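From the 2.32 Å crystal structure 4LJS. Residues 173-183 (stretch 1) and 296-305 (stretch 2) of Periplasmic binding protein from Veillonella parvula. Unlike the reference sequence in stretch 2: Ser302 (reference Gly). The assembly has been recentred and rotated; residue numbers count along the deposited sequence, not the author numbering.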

# COMPACT_ATOMS: atom_id res chain seq x y z
N ARG A 173 -11.65 8.13 -10.63
CA ARG A 173 -12.06 6.87 -11.24
C ARG A 173 -11.46 5.70 -10.48
O ARG A 173 -12.15 4.72 -10.18
N LEU A 174 -10.17 5.79 -10.15
CA LEU A 174 -9.49 4.73 -9.41
C LEU A 174 -10.10 4.51 -8.02
O LEU A 174 -10.33 3.39 -7.61
N ILE A 175 -10.34 5.61 -7.32
CA ILE A 175 -10.95 5.56 -6.00
C ILE A 175 -12.37 4.97 -6.06
O ILE A 175 -12.73 4.11 -5.26
N GLN A 176 -13.16 5.44 -7.03
CA GLN A 176 -14.53 4.98 -7.18
C GLN A 176 -14.61 3.48 -7.47
O GLN A 176 -15.51 2.80 -6.99
N GLU A 177 -13.68 2.97 -8.28
CA GLU A 177 -13.63 1.55 -8.60
C GLU A 177 -13.51 0.74 -7.31
O GLU A 177 -14.22 -0.25 -7.11
N MSE A 178 -12.60 1.17 -6.44
CA MSE A 178 -12.37 0.50 -5.17
C MSE A 178 -13.57 0.61 -4.24
O MSE A 178 -14.01 -0.38 -3.64
N GLN A 179 -14.11 1.82 -4.12
CA GLN A 179 -15.25 2.05 -3.24
C GLN A 179 -16.50 1.28 -3.69
O GLN A 179 -17.22 0.72 -2.87
N GLN A 180 -16.75 1.27 -4.99
CA GLN A 180 -17.91 0.56 -5.53
C GLN A 180 -17.78 -0.95 -5.32
O GLN A 180 -18.77 -1.65 -5.11
N SER A 181 -16.54 -1.43 -5.38
CA SER A 181 -16.26 -2.84 -5.21
C SER A 181 -16.56 -3.30 -3.77
O SER A 181 -17.23 -4.31 -3.56
N VAL A 182 -16.06 -2.54 -2.80
CA VAL A 182 -16.33 -2.81 -1.39
C VAL A 182 -17.84 -2.80 -1.12
O VAL A 182 -18.37 -3.71 -0.49
N ALA A 183 -18.53 -1.77 -1.62
CA ALA A 183 -19.95 -1.59 -1.34
C ALA A 183 -20.79 -2.66 -2.01
O ALA A 183 -21.79 -3.11 -1.47
N GLY A 296 -1.07 2.56 -1.27
CA GLY A 296 -1.47 3.48 -2.32
C GLY A 296 -2.40 2.75 -3.29
O GLY A 296 -3.28 2.01 -2.87
N ILE A 297 -2.17 2.94 -4.58
CA ILE A 297 -3.00 2.31 -5.61
C ILE A 297 -3.12 0.78 -5.49
O ILE A 297 -4.11 0.21 -5.95
N ARG A 298 -2.15 0.13 -4.84
CA ARG A 298 -2.17 -1.34 -4.72
C ARG A 298 -3.20 -1.85 -3.70
O ARG A 298 -3.36 -3.07 -3.50
N LEU A 299 -3.90 -0.93 -3.06
CA LEU A 299 -5.04 -1.28 -2.23
C LEU A 299 -6.08 -2.09 -3.02
O LEU A 299 -6.82 -2.90 -2.46
N LEU A 300 -6.14 -1.87 -4.34
CA LEU A 300 -7.03 -2.64 -5.20
C LEU A 300 -6.76 -4.14 -5.13
O LEU A 300 -7.70 -4.95 -5.12
N ASP A 301 -5.49 -4.52 -5.07
CA ASP A 301 -5.10 -5.93 -4.99
C ASP A 301 -5.61 -6.58 -3.70
O ASP A 301 -6.11 -7.71 -3.71
N SER A 302 -5.48 -5.87 -2.58
CA SER A 302 -5.92 -6.41 -1.30
C SER A 302 -7.44 -6.48 -1.19
O SER A 302 -7.97 -7.45 -0.65
N ILE A 303 -8.14 -5.46 -1.69
CA ILE A 303 -9.60 -5.49 -1.76
C ILE A 303 -10.07 -6.76 -2.47
O ILE A 303 -10.95 -7.47 -1.99
N ASP A 304 -9.48 -7.04 -3.63
CA ASP A 304 -9.82 -8.23 -4.41
C ASP A 304 -9.53 -9.54 -3.68
O ASP A 304 -10.37 -10.44 -3.66
N ILE A 305 -8.35 -9.65 -3.09
CA ILE A 305 -7.98 -10.86 -2.38
C ILE A 305 -8.86 -11.09 -1.16
O ILE A 305 -9.37 -12.19 -0.93

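Two nearly parallel helices of one chain, far apart in sequence, meet through an almost wholly apolar side-chain contact centred on Met178, with no hydrogen bond or salt bridge crossing between them. The axes of helix 173-183 and helix 299-305 run at 14° and approach to 10.4 Å. Met178 lies by Leu300 and Val182 by Ile303, and the register extends back to Leu174 beside Ile297 in the 3-10 segment that leads into the second helix. Together the two stretches bury 413 Å².

Met178, a selenomethionine, gives the largest share of its helix, 94 Å². Its CA-to-CB bond points sideways, and the m, t, m rotamer runs the chain along the opposing stretch toward its N-terminal turn. There SE sits 4.0 Å from CB of Leu299 and 3.8 Å from the backbone N of Leu300, while CG of Met178 lies 4.0 Å from CD1 of Leu300. CB of Met178 also meets CD1 of Ile303 at 3.6 Å, so this one side chain touches successive turns of the second stretch.

One turn earlier, Leu174 (m, t) points toward the partner and is buried. Ile297 starts out sideways, but its t, p rotamer brings its end nearer, and the two methyl tips close the gap, CD1 of Leu174 to CD1 of Ile297 at 3.7 Å. At the other end Ile303 (m, t) points toward the first helix and has 70 Å² covered. Its CD1 lies 4.2 Å from CG2 of Val182 (t), and its CG2 lies 3.9 Å from OG of Ser181 (t), a van der Waals approach to a small polar residue.

Leu300 (t, p) also points in. Besides Met178 it meets Glu177, whose extended t, t chain begins sideways and ends nearer the partner: OE2 of Glu177 comes to 3.9 Å from CD2 of Leu300, so the carboxylate borders a methyl group rather than a polar partner. Ser181 OG and Asp304 OD1 are 4.4 Å apart, too far for a hydrogen bond.

The side-chain hydrogen bonds made within either stretch all belong to the second, and the main pair lies off the contact. Arg298, pointing away in an m, m, m rotamer, forms a salt bridge from NE to OD1 of Asp301 at 2.7 Å, with a weak hydrogen bond from NH2 of Arg298 to OD2 of Asp301 at 3.4 Å. Neither residue touches the first helix. On that helix Ile175 and Gln179 point away, leaving Leu174, Glu177, Met178, Ser181 and Val182 to form the contacting face.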

# COMPACT_ATOMS: atom_id res chain seq x y z
CB ARG A 173 -11.64 6.82 -12.71
CG ARG A 173 -11.97 5.50 -13.40
CD ARG A 173 -11.35 5.45 -14.78
NE ARG A 173 -9.97 5.95 -14.76
CZ ARG A 173 -8.91 5.20 -14.48
NH1 ARG A 173 -9.05 3.91 -14.21
NH2 ARG A 173 -7.70 5.75 -14.49
CB LEU A 174 -8.00 5.02 -9.30
CG LEU A 174 -7.25 5.01 -10.63
CD1 LEU A 174 -5.85 5.57 -10.46
CD2 LEU A 174 -7.21 3.60 -11.22
CB ILE A 175 -11.00 6.98 -5.40
CG1 ILE A 175 -9.59 7.40 -4.95
CG2 ILE A 175 -12.00 7.06 -4.25
CD1 ILE A 175 -9.46 8.88 -4.69
CB GLN A 176 -15.25 5.77 -8.27
CG GLN A 176 -16.76 5.54 -8.26
CD GLN A 176 -17.44 6.04 -9.52
OE1 GLN A 176 -18.48 6.71 -9.46
NE2 GLN A 176 -16.88 5.72 -10.68
CB GLU A 177 -12.43 1.27 -9.52
CG GLU A 177 -12.07 -0.20 -9.69
CD GLU A 177 -10.94 -0.41 -10.70
OE1 GLU A 177 -10.20 0.56 -10.98
OE2 GLU A 177 -10.81 -1.54 -11.21
CB MSE A 178 -11.11 1.07 -4.52
CG MSE A 178 -9.84 0.70 -5.27
SE MSE A 178 -8.17 1.31 -4.44
CE MSE A 178 -8.44 3.21 -4.52
CB GLN A 179 -15.57 3.54 -3.16
CG GLN A 179 -14.48 4.38 -2.51
CD GLN A 179 -14.89 5.84 -2.40
OE1 GLN A 179 -15.66 6.34 -3.22
NE2 GLN A 179 -14.40 6.52 -1.37
CB GLN A 180 -18.08 0.86 -7.02
CG GLN A 180 -18.60 2.26 -7.30
CD GLN A 180 -18.78 2.54 -8.78
OE1 GLN A 180 -18.41 1.73 -9.63
NE2 GLN A 180 -19.35 3.69 -9.09
CB SER A 181 -14.80 -3.12 -5.57
OG SER A 181 -14.51 -4.49 -5.41
CB VAL A 182 -15.64 -1.77 -0.47
CG1 VAL A 182 -16.17 -1.88 0.96
CG2 VAL A 182 -14.10 -1.93 -0.49
CB ALA A 183 -20.41 -0.21 -1.78
CB ILE A 297 -2.52 2.71 -7.05
CG1 ILE A 297 -3.61 2.44 -8.09
CG2 ILE A 297 -1.22 2.00 -7.41
CD1 ILE A 297 -4.92 3.13 -7.80
CB ARG A 298 -0.77 -1.90 -4.42
CG ARG A 298 0.28 -1.60 -5.49
CD ARG A 298 -0.15 -2.12 -6.86
NE ARG A 298 -0.28 -3.57 -6.87
CZ ARG A 298 0.72 -4.42 -7.08
NH1 ARG A 298 1.96 -3.96 -7.29
NH2 ARG A 298 0.49 -5.73 -7.07
CB LEU A 299 -5.69 -0.01 -1.65
CG LEU A 299 -6.93 -0.21 -0.78
CD1 LEU A 299 -6.68 -1.23 0.33
CD2 LEU A 299 -7.38 1.11 -0.20
CB LEU A 300 -6.94 -2.15 -6.65
CG LEU A 300 -7.87 -2.86 -7.64
CD1 LEU A 300 -9.34 -2.77 -7.19
CD2 LEU A 300 -7.69 -2.32 -9.06
CB ASP A 301 -3.57 -6.08 -5.07
CG ASP A 301 -3.00 -5.71 -6.43
OD1 ASP A 301 -2.80 -4.50 -6.68
OD2 ASP A 301 -2.74 -6.62 -7.24
CB SER A 302 -5.33 -5.66 -0.12
OG SER A 302 -5.49 -4.26 -0.23
CB ILE A 303 -10.17 -4.26 -2.50
CG1 ILE A 303 -10.06 -3.01 -1.64
CG2 ILE A 303 -11.64 -4.49 -2.84
CD1 ILE A 303 -10.36 -1.73 -2.40
CB ASP A 304 -9.11 -8.21 -5.76
CG ASP A 304 -9.72 -7.20 -6.72
OD1 ASP A 304 -10.81 -6.67 -6.42
OD2 ASP A 304 -9.11 -6.93 -7.78
CB ILE A 305 -6.49 -10.86 -1.98
CG1 ILE A 305 -5.62 -10.90 -3.24
CG2 ILE A 305 -6.18 -12.03 -1.04
CD1 ILE A 305 -4.13 -10.81 -2.98